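N-acetyl-beta-D glucosaminidase (Rhizomucor miehei CAU432, PDB 4ZM6) probably hydrolyses N-acetyl-beta-D-glucosaminides as a family 3 glycoside hydrolase and, through a GCN5-related region that binds acetyl-CoA, probably acetylates glucosamine. Local coordinates at residues E366-D369 and R370-T373; L745-Y748 and Q749-I752; M233-P236 and H237-K240; I42-F45 and S46-A50. All blocks are in the same frame, centred on the assembly; numbering follows the deposited sequence.

Contact 1 (E366-D369 and R370-T373); sequences ELYD and RVPT
A type I beta turn runs from Tyr368 to Val371 and leads the chain from helix 357-368 toward strand 373-377. Its closing bond joins Val371 N to Tyr368 O at 3.2 Å. One residue earlier, Arg370 N donates to Leu367 O at 2.8 Å, so two successive carbonyls of the helix are used. Val371 has CG1 anti to its backbone N (chi1 166°). That torsion turns CG2 back over the turn, where it lies 3.6 Å from Leu367 O and 4.2 Å from Tyr368 CD1. The Tyr368 and Val371 side chains lie alongside each other and point the same way. The turn links helix 357-368 to strand 373-377, an outermost strand of a mixed six-stranded sheet. Arg370 runs back along the helix: its CD is 3.7 Å from Glu366 O, and a bend at chi3 brings NH1 to 4.0 Å from Leu367 CD2. Its guanidinium lies near Arg520, which binds acetyl-CoA. Tyr368 OH is hydrogen-bonded to Glu500, and Asp369 forms a salt bridge with Arg511. Pro372 packs on Ala508 and Leu512 of helix 503-513.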
loop_
_atom_site.group_PDB
_atom_site.type_symbol
_atom_site.label_atom_id
_atom_site.label_comp_id
_atom_site.label_asym_id
_atom_site.label_seq_id
_atom_site.Cartn_x
_atom_site.Cartn_y
_atom_site.Cartn_z
ATOM N N GLU A 366 32.616 -7.204 6.895
ATOM C CA GLU A 366 31.935 -7.122 5.603
ATOM C C GLU A 366 30.825 -6.078 5.593
ATOM O O GLU A 366 30.702 -5.314 4.634
ATOM C CB GLU A 366 31.365 -8.490 5.207
ATOM C CG GLU A 366 32.422 -9.470 4.716
ATOM C CD GLU A 366 31.929 -10.911 4.620
ATOM O OE1 GLU A 366 30.826 -11.232 5.125
ATOM O OE2 GLU A 366 32.665 -11.733 4.033
ATOM N N LEU A 367 30.022 -6.041 6.651
ATOM C CA LEU A 367 28.912 -5.099 6.714
ATOM C C LEU A 367 29.388 -3.675 6.904
ATOM O O LEU A 367 28.968 -2.786 6.161
ATOM C CB LEU A 367 27.924 -5.460 7.828
ATOM C CG LEU A 367 27.078 -6.721 7.612
ATOM C CD1 LEU A 367 26.017 -6.822 8.704
ATOM C CD2 LEU A 367 26.435 -6.742 6.229
ATOM N N TYR A 368 30.267 -3.454 7.878
ATOM C CA TYR A 368 30.675 -2.091 8.236
ATOM C C TYR A 368 31.338 -1.329 7.090
ATOM O O TYR A 368 31.274 -0.108 7.065
ATOM C CB TYR A 368 31.558 -2.073 9.489
ATOM C CG TYR A 368 30.770 -2.099 10.785
ATOM C CD1 TYR A 368 30.051 -0.982 11.208
ATOM C CD2 TYR A 368 30.741 -3.233 11.592
ATOM C CE1 TYR A 368 29.330 -0.998 12.392
ATOM C CE2 TYR A 368 30.022 -3.256 12.777
ATOM C CZ TYR A 368 29.319 -2.137 13.172
ATOM O OH TYR A 368 28.605 -2.153 14.350
ATOM N N ASP A 369 31.946 -2.035 6.137
ATOM C CA ASP A 369 32.483 -1.393 4.924
ATOM C C ASP A 369 31.397 -0.770 4.040
ATOM O O ASP A 369 31.696 0.036 3.151
ATOM C CB ASP A 369 33.271 -2.400 4.079
ATOM C CG ASP A 369 34.600 -2.783 4.699
ATOM O OD1 ASP A 369 34.998 -2.185 5.721
ATOM O OD2 ASP A 369 35.261 -3.687 4.152
ATOM N N ARG A 370 30.147 -1.163 4.272
ATOM C CA ARG A 370 29.004 -0.660 3.516
ATOM C C ARG A 370 28.153 0.332 4.331
ATOM O O ARG A 370 27.057 0.698 3.900
ATOM C CB ARG A 370 28.123 -1.843 3.076
ATOM C CG ARG A 370 28.863 -2.982 2.375
ATOM C CD ARG A 370 28.016 -4.249 2.279
ATOM N NE ARG A 370 26.754 -4.055 1.553
ATOM C CZ ARG A 370 25.704 -4.879 1.605
ATOM N NH1 ARG A 370 25.725 -5.970 2.369
ATOM N NH2 ARG A 370 24.610 -4.599 0.900
ATOM N N VAL A 371 28.648 0.755 5.498
ATOM C CA VAL A 371 27.863 1.584 6.432
ATOM C C VAL A 371 28.107 3.100 6.328
ATOM O O VAL A 371 27.181 3.843 6.012
ATOM C CB VAL A 371 28.045 1.114 7.893
ATOM C CG1 VAL A 371 27.532 2.150 8.884
ATOM C CG2 VAL A 371 27.332 -0.216 8.110
ATOM N N PRO A 372 29.334 3.573 6.601
ATOM C CA PRO A 372 29.460 5.027 6.660
ATOM C C PRO A 372 29.181 5.727 5.330
ATOM O O PRO A 372 29.409 5.157 4.261
ATOM C CB PRO A 372 30.913 5.242 7.090
ATOM C CG PRO A 372 31.622 4.025 6.630
ATOM C CD PRO A 372 30.636 2.902 6.753
ATOM N N THR A 373 28.680 6.956 5.431
ATOM C CA THR A 373 28.286 7.759 4.288
ATOM C C THR A 373 29.139 9.026 4.221
ATOM O O THR A 373 29.348 9.691 5.233
ATOM C CB THR A 373 26.807 8.188 4.402
ATOM O OG1 THR A 373 25.999 7.072 4.795
ATOM C CG2 THR A 373 26.304 8.744 3.084
#

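Contact 2 (L745-Y748 and Q749-I752); sequences LGDY and QDLI
Asp747 and Gln749 meet in a tight local loop that joins helix 736-745 to strand 751-756 in the C-terminal N-acetyltransferase-like part of the chain. Gly746, with positive phi, ends the helix in a Schellman motif. Asp747 follows as the centre of an inverse gamma turn. The chain then turns into the strand through two backbone bonds: Leu751 N to Tyr748 O at 3.2 Å, and a weak one from Asp750 N to Asp747 O at 3.4 Å. Leu751 CG lies 3.5 Å from Asp747 O. The Leu751 side chain also packs on Val743 of the helix and on Ile768 of strand 763-771.

Asp747 and Asp750 point the same way and lie side by side. Their OD2 atoms are 3.8 Å apart, with the carboxylate planes turned 53° from each other. Arg779 makes salt bridges to both OD2 atoms, which probably offsets their like charge. Asp750 OD2 is also hydrogen-bonded to Ser775 OG, and its OD1 forms a salt bridge with Arg826. Gln749 takes the crowded position at chi1 (87°) and bends again at chi2, which folds its amide back over Asp747. There NE2 gives a weak bond to Asp747 OD1 at 3.3 Å, the carboxylate and amide planes standing 66° apart. A water completes the fold-back, donating to Gln749 OE1 and to Gly746 O, 2.8 Å from each.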
loop_
_atom_site.group_PDB
_atom_site.type_symbol
_atom_site.label_atom_id
_atom_site.label_comp_id
_atom_site.label_asym_id
_atom_site.label_seq_id
_atom_site.Cartn_x
_atom_site.Cartn_y
_atom_site.Cartn_z
ATOM N N LEU A 745 -5.514 -29.090 -17.573
ATOM C CA LEU A 745 -5.267 -28.793 -18.989
ATOM C C LEU A 745 -5.743 -29.882 -19.972
ATOM O O LEU A 745 -5.719 -29.669 -21.188
ATOM C CB LEU A 745 -3.773 -28.567 -19.225
ATOM C CG LEU A 745 -3.082 -27.398 -18.516
ATOM C CD1 LEU A 745 -1.632 -27.331 -18.965
ATOM C CD2 LEU A 745 -3.775 -26.072 -18.788
ATOM N N GLY A 746 -6.149 -31.043 -19.458
ATOM C CA GLY A 746 -6.611 -32.149 -20.300
ATOM C C GLY A 746 -5.507 -32.958 -20.961
ATOM O O GLY A 746 -5.737 -33.607 -21.976
ATOM N N ASP A 747 -4.311 -32.945 -20.384
ATOM C CA ASP A 747 -3.192 -33.713 -20.928
ATOM C C ASP A 747 -3.184 -35.133 -20.373
ATOM O O ASP A 747 -2.214 -35.566 -19.735
ATOM C CB ASP A 747 -1.855 -33.005 -20.664
ATOM C CG ASP A 747 -1.396 -32.179 -21.835
ATOM O OD1 ASP A 747 -1.938 -32.370 -22.942
ATOM O OD2 ASP A 747 -0.479 -31.346 -21.658
ATOM N N TYR A 748 -4.267 -35.858 -20.650
ATOM C CA TYR A 748 -4.409 -37.239 -20.209
ATOM C C TYR A 748 -3.482 -38.183 -20.971
ATOM O O TYR A 748 -3.104 -39.234 -20.442
ATOM C CB TYR A 748 -5.852 -37.708 -20.366
ATOM C CG TYR A 748 -6.789 -37.189 -19.305
ATOM C CD1 TYR A 748 -6.945 -37.872 -18.106
ATOM C CD2 TYR A 748 -7.535 -36.030 -19.503
ATOM C CE1 TYR A 748 -7.808 -37.412 -17.130
ATOM C CE2 TYR A 748 -8.405 -35.563 -18.531
ATOM C CZ TYR A 748 -8.534 -36.259 -17.347
ATOM O OH TYR A 748 -9.398 -35.817 -16.368
ATOM N N GLN A 749 -3.108 -37.816 -22.197
ATOM C CA GLN A 749 -2.244 -38.677 -23.003
ATOM C C GLN A 749 -0.818 -38.740 -22.469
ATOM O O GLN A 749 -0.051 -39.615 -22.858
ATOM C CB GLN A 749 -2.271 -38.278 -24.492
ATOM C CG GLN A 749 -1.285 -37.203 -24.941
ATOM C CD GLN A 749 -1.631 -35.830 -24.420
ATOM O OE1 GLN A 749 -2.432 -35.693 -23.498
ATOM N NE2 GLN A 749 -1.025 -34.800 -25.004
ATOM N N ASP A 750 -0.468 -37.812 -21.582
ATOM C CA ASP A 750 0.846 -37.790 -20.952
ATOM C C ASP A 750 0.880 -38.527 -19.604
ATOM O O ASP A 750 1.955 -38.798 -19.072
ATOM C CB ASP A 750 1.304 -36.338 -20.767
ATOM C CG ASP A 750 1.716 -35.674 -22.081
ATOM O OD1 ASP A 750 1.997 -36.402 -23.060
ATOM O OD2 ASP A 750 1.762 -34.419 -22.133
ATOM N N LEU A 751 -0.280 -38.857 -19.051
ATOM C CA LEU A 751 -0.335 -39.517 -17.754
ATOM C C LEU A 751 -0.382 -41.024 -17.953
ATOM O O LEU A 751 -1.439 -41.597 -18.222
ATOM C CB LEU A 751 -1.541 -39.034 -16.949
ATOM C CG LEU A 751 -1.738 -37.515 -16.925
ATOM C CD1 LEU A 751 -2.882 -37.150 -15.992
ATOM C CD2 LEU A 751 -0.462 -36.794 -16.525
ATOM N N ILE A 752 0.784 -41.649 -17.834
ATOM C CA ILE A 752 0.934 -43.086 -18.007
ATOM C C ILE A 752 0.935 -43.774 -16.654
ATOM O O ILE A 752 1.521 -43.282 -15.698
ATOM C CB ILE A 752 2.258 -43.422 -18.720
ATOM C CG1 ILE A 752 2.362 -42.654 -20.039
ATOM C CG2 ILE A 752 2.382 -44.922 -18.960
ATOM C CD1 ILE A 752 1.174 -42.852 -20.962
HETATM O O HOH W 1 -5.198 -35.550 -23.990
#

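Contact 3 (M233-P236 and H237-K240); sequences MLLP and HFNK
Leu235 O accepts two backbone bonds, from Phe238 N and from Asn239 N, each 2.8 Å long. The Asn239 donor comes in nearly along the C=O axis, whereas the Phe238 donor stands above the carbonyl plane. The two bonds to one oxygen close the bend through Pro236 and His237. The side chains follow. Leu235 CB meets Phe238 CD1 at 3.9 Å, an oblique approach to the ring. Leu234 has CG anti to its backbone N (chi1 -155°), and its CD1 reaches across to the far end of the bend, 3.7 Å from Asn239 O and 3.8 Å from Lys240 CA. Lys240 packs against Pro236: its CB is 4.0 Å from Pro236 CA, and a bend at chi3 leaves CE 4.0 Å from Pro236 O.

The bend belongs to the loop between strand 227-230 and helix 251-258, in the N-terminal glycoside hydrolase family 3 domain, a TIM-barrel-type fold. Further out, Leu235 and Phe238 both rest on Leu205 of helix 202-207, and Phe238 also touches Leu202. Asn239 fixes the chain just after the bend, as its OD1 accepts bonds from the backbone N atoms of Asp241 and Val242 while its ND2 donates to Glu249. Before the bend, the backbone of Leu234 pairs with Pro196 and Ile198, and that of Met233 with Ser244.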
loop_
_atom_site.group_PDB
_atom_site.type_symbol
_atom_site.label_atom_id
_atom_site.label_comp_id
_atom_site.label_asym_id
_atom_site.label_seq_id
_atom_site.Cartn_x
_atom_site.Cartn_y
_atom_site.Cartn_z
ATOM N N MET A 233 5.199 8.011 27.211
ATOM C CA MET A 233 4.979 9.306 26.568
ATOM C C MET A 233 3.538 9.781 26.746
ATOM O O MET A 233 2.605 8.976 26.787
ATOM C CB MET A 233 5.367 9.256 25.083
ATOM C CG MET A 233 5.057 7.944 24.373
ATOM S SD MET A 233 6.235 7.596 23.050
ATOM C CE MET A 233 6.419 5.826 23.236
ATOM N N LEU A 234 3.378 11.096 26.871
ATOM C CA LEU A 234 2.082 11.711 27.121
ATOM C C LEU A 234 1.420 12.027 25.785
ATOM O O LEU A 234 2.008 12.706 24.935
ATOM C CB LEU A 234 2.261 12.988 27.957
ATOM C CG LEU A 234 1.100 13.498 28.825
ATOM C CD1 LEU A 234 -0.098 13.901 27.985
ATOM C CD2 LEU A 234 0.696 12.474 29.875
ATOM N N LEU A 235 0.198 11.526 25.609
ATOM C CA LEU A 235 -0.575 11.736 24.385
ATOM C C LEU A 235 -1.900 12.417 24.727
ATOM O O LEU A 235 -2.903 11.743 24.978
ATOM C CB LEU A 235 -0.808 10.395 23.684
ATOM C CG LEU A 235 0.459 9.808 23.045
ATOM C CD1 LEU A 235 0.675 8.358 23.449
ATOM C CD2 LEU A 235 0.431 9.952 21.526
ATOM N N PRO A 236 -1.902 13.765 24.750
ATOM C CA PRO A 236 -3.066 14.547 25.181
ATOM C C PRO A 236 -4.374 14.215 24.464
ATOM O O PRO A 236 -5.429 14.245 25.096
ATOM C CB PRO A 236 -2.644 15.989 24.887
ATOM C CG PRO A 236 -1.164 15.969 25.002
ATOM C CD PRO A 236 -0.756 14.639 24.435
ATOM N N HIS A 237 -4.308 13.894 23.172
ATOM C CA HIS A 237 -5.506 13.520 22.409
ATOM C C HIS A 237 -6.084 12.150 22.799
ATOM O O HIS A 237 -7.177 11.805 22.362
ATOM C CB HIS A 237 -5.225 13.533 20.904
ATOM C CG HIS A 237 -5.012 14.902 20.333
ATOM N ND1 HIS A 237 -3.758 15.404 20.047
ATOM C CD2 HIS A 237 -5.894 15.864 19.974
ATOM C CE1 HIS A 237 -3.878 16.619 19.542
ATOM N NE2 HIS A 237 -5.162 16.922 19.487
ATOM N N PHE A 238 -5.347 11.377 23.598
ATOM C CA PHE A 238 -5.811 10.069 24.084
ATOM C C PHE A 238 -6.011 10.081 25.598
ATOM O O PHE A 238 -7.076 9.719 26.093
ATOM C CB PHE A 238 -4.799 8.975 23.719
ATOM C CG PHE A 238 -4.637 8.759 22.241
ATOM C CD1 PHE A 238 -3.890 9.644 21.472
ATOM C CD2 PHE A 238 -5.221 7.663 21.620
ATOM C CE1 PHE A 238 -3.737 9.447 20.113
ATOM C CE2 PHE A 238 -5.070 7.461 20.259
ATOM C CZ PHE A 238 -4.327 8.355 19.505
ATOM N N ASN A 239 -4.965 10.469 26.324
ATOM C CA ASN A 239 -5.022 10.601 27.777
ATOM C C ASN A 239 -4.016 11.646 28.250
ATOM O O ASN A 239 -2.799 11.436 28.160
ATOM C CB ASN A 239 -4.746 9.256 28.452
ATOM C CG ASN A 239 -4.869 9.321 29.964
ATOM O OD1 ASN A 239 -4.458 10.295 30.598
ATOM N ND2 ASN A 239 -5.431 8.273 30.551
ATOM N N LYS A 240 -4.538 12.761 28.760
ATOM C CA LYS A 240 -3.713 13.891 29.195
ATOM C C LYS A 240 -3.348 13.831 30.683
ATOM O O LYS A 240 -2.568 14.652 31.161
ATOM C CB LYS A 240 -4.419 15.216 28.871
ATOM C CG LYS A 240 -5.604 15.549 29.769
ATOM C CD LYS A 240 -6.601 16.468 29.080
ATOM C CE LYS A 240 -7.505 15.703 28.125
ATOM N NZ LYS A 240 -8.593 16.564 27.583
#

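Contact 4 (I42-F45 and S46-A50); sequences IILF and SRNIA
Phe45 O is gripped by two backbone donors, Asn48 N at 2.8 Å and Ile49 N at 3.1 Å. The Ile49 donor lies in the carbonyl plane, while the Asn48 donor stands 50° above it. The Asn48 side chain adds a bond to the same residue. With CG beside its own backbone N (chi1 -46°), it reaches back so that OD1 accepts from Phe45 N at 3.3 Å, with the donor out of the amide plane. Both polar backbone atoms of Phe45 are therefore held by the chain that follows. The same OD1 lies 3.5 Å from Leu44 CA. Asn48 ND2 binds the carbonyl oxygens of Phe21 and Gly23, so this one amide links two loops and is probably fixed in its rotation. Ile49 folds back to the strand, its CD1 4.0 Å from Leu44 CB. The Phe45 ring leads away to meet His300, with the ring planes at about 40°, and it also touches Arg88 and Ser299. The turn follows strand 41-44, which lies between strands 17-19 and 76-79 of a parallel sheet, and leads to helix 52-68. This is consistent with a beta-to-alpha loop of a TIM-barrel-type fold.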
loop_
_atom_site.group_PDB
_atom_site.type_symbol
_atom_site.label_atom_id
_atom_site.label_comp_id
_atom_site.label_asym_id
_atom_site.label_seq_id
_atom_site.Cartn_x
_atom_site.Cartn_y
_atom_site.Cartn_z
ATOM N N ILE A 42 13.649 -12.273 34.024
ATOM C CA ILE A 42 14.774 -11.477 34.510
ATOM C C ILE A 42 15.227 -10.555 33.387
ATOM O O ILE A 42 15.033 -10.868 32.212
ATOM C CB ILE A 42 15.966 -12.375 34.916
ATOM C CG1 ILE A 42 15.536 -13.428 35.949
ATOM C CG2 ILE A 42 17.133 -11.545 35.447
ATOM C CD1 ILE A 42 15.043 -12.859 37.265
ATOM N N ILE A 43 15.826 -9.422 33.752
ATOM C CA ILE A 43 16.470 -8.526 32.784
ATOM C C ILE A 43 17.904 -8.233 33.230
ATOM O O ILE A 43 18.171 -8.079 34.420
ATOM C CB ILE A 43 15.673 -7.211 32.572
ATOM C CG1 ILE A 43 16.454 -6.245 31.664
ATOM C CG2 ILE A 43 15.332 -6.548 33.900
ATOM C CD1 ILE A 43 15.633 -5.093 31.119
ATOM N N LEU A 44 18.814 -8.160 32.263
ATOM C CA LEU A 44 20.236 -7.972 32.533
ATOM C C LEU A 44 20.793 -6.735 31.827
ATOM O O LEU A 44 20.265 -6.295 30.800
ATOM C CB LEU A 44 21.018 -9.205 32.079
ATOM C CG LEU A 44 20.550 -10.569 32.600
ATOM C CD1 LEU A 44 21.427 -11.669 32.021
ATOM C CD2 LEU A 44 20.573 -10.614 34.118
ATOM N N PHE A 45 21.864 -6.181 32.390
ATOM C CA PHE A 45 22.551 -5.021 31.818
ATOM C C PHE A 45 24.056 -5.283 31.824
ATOM O O PHE A 45 24.493 -6.328 32.303
ATOM C CB PHE A 45 22.234 -3.770 32.635
ATOM C CG PHE A 45 20.784 -3.377 32.615
ATOM C CD1 PHE A 45 19.861 -4.020 33.436
ATOM C CD2 PHE A 45 20.342 -2.352 31.785
ATOM C CE1 PHE A 45 18.525 -3.658 33.418
ATOM C CE2 PHE A 45 19.007 -1.983 31.767
ATOM C CZ PHE A 45 18.099 -2.636 32.583
ATOM N N SER A 46 24.848 -4.341 31.311
ATOM C CA SER A 46 26.316 -4.481 31.308
ATOM C C SER A 46 26.900 -4.727 32.709
ATOM O O SER A 46 27.928 -5.395 32.842
ATOM C CB SER A 46 26.982 -3.261 30.677
ATOM O OG SER A 46 26.341 -2.910 29.465
ATOM N N ARG A 47 26.247 -4.181 33.737
ATOM C CA ARG A 47 26.581 -4.475 35.133
ATOM C C ARG A 47 26.696 -5.982 35.365
ATOM O O ARG A 47 27.631 -6.449 36.018
ATOM C CB ARG A 47 25.495 -3.918 36.062
ATOM C CG ARG A 47 24.813 -2.663 35.545
ATOM C CD ARG A 47 23.311 -2.732 35.764
ATOM N NE ARG A 47 22.904 -2.295 37.092
ATOM C CZ ARG A 47 21.738 -2.603 37.645
ATOM N NH1 ARG A 47 20.870 -3.361 36.988
ATOM N NH2 ARG A 47 21.444 -2.162 38.859
ATOM N N ASN A 48 25.744 -6.731 34.813
ATOM C CA ASN A 48 25.676 -8.185 35.001
ATOM C C ASN A 48 26.508 -8.992 33.998
ATOM O O ASN A 48 26.915 -10.117 34.294
ATOM C CB ASN A 48 24.213 -8.646 34.967
ATOM C CG ASN A 48 23.299 -7.770 35.816
ATOM O OD1 ASN A 48 22.187 -7.436 35.405
ATOM N ND2 ASN A 48 23.772 -7.380 36.996
ATOM N N ILE A 49 26.756 -8.427 32.817
ATOM C CA ILE A 49 27.568 -9.104 31.802
ATOM C C ILE A 49 29.045 -8.971 32.172
ATOM O O ILE A 49 29.699 -7.983 31.828
ATOM C CB ILE A 49 27.281 -8.579 30.364
ATOM C CG1 ILE A 49 26.021 -9.243 29.791
ATOM C CG2 ILE A 49 28.429 -8.884 29.399
ATOM C CD1 ILE A 49 24.750 -9.016 30.581
ATOM N N ALA A 50 29.553 -9.972 32.893
ATOM C CA ALA A 50 30.974 -10.042 33.203
ATOM C C ALA A 50 31.711 -10.417 31.933
ATOM O O ALA A 50 32.430 -9.598 31.357
ATOM C CB ALA A 50 31.249 -11.057 34.304
#

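In the fold
Contacts 3 and 4 both lie in the N-terminal glycoside hydrolase family 3 domain, in loops that follow strands; their centres are 33 Å apart and their nearest atoms about 16 Å. Contact 1 comes later in the chain, its centre 29 Å from that of contact 4 and 40 Å from that of contact 3. It is the one nearest the bound acetyl-CoA: by nearest atoms, the Glu366 side chain is about 5 Å from the ligand and about 3 Å from the side chain of Lys676, a long, weak ion pair. Lys676 binds the ligand. Contact 2 lies in the C-terminal N-acetyltransferase-like part, away from these sites. Its centre is 55 Å from that of contact 1, on the opposite side of the chain's centre.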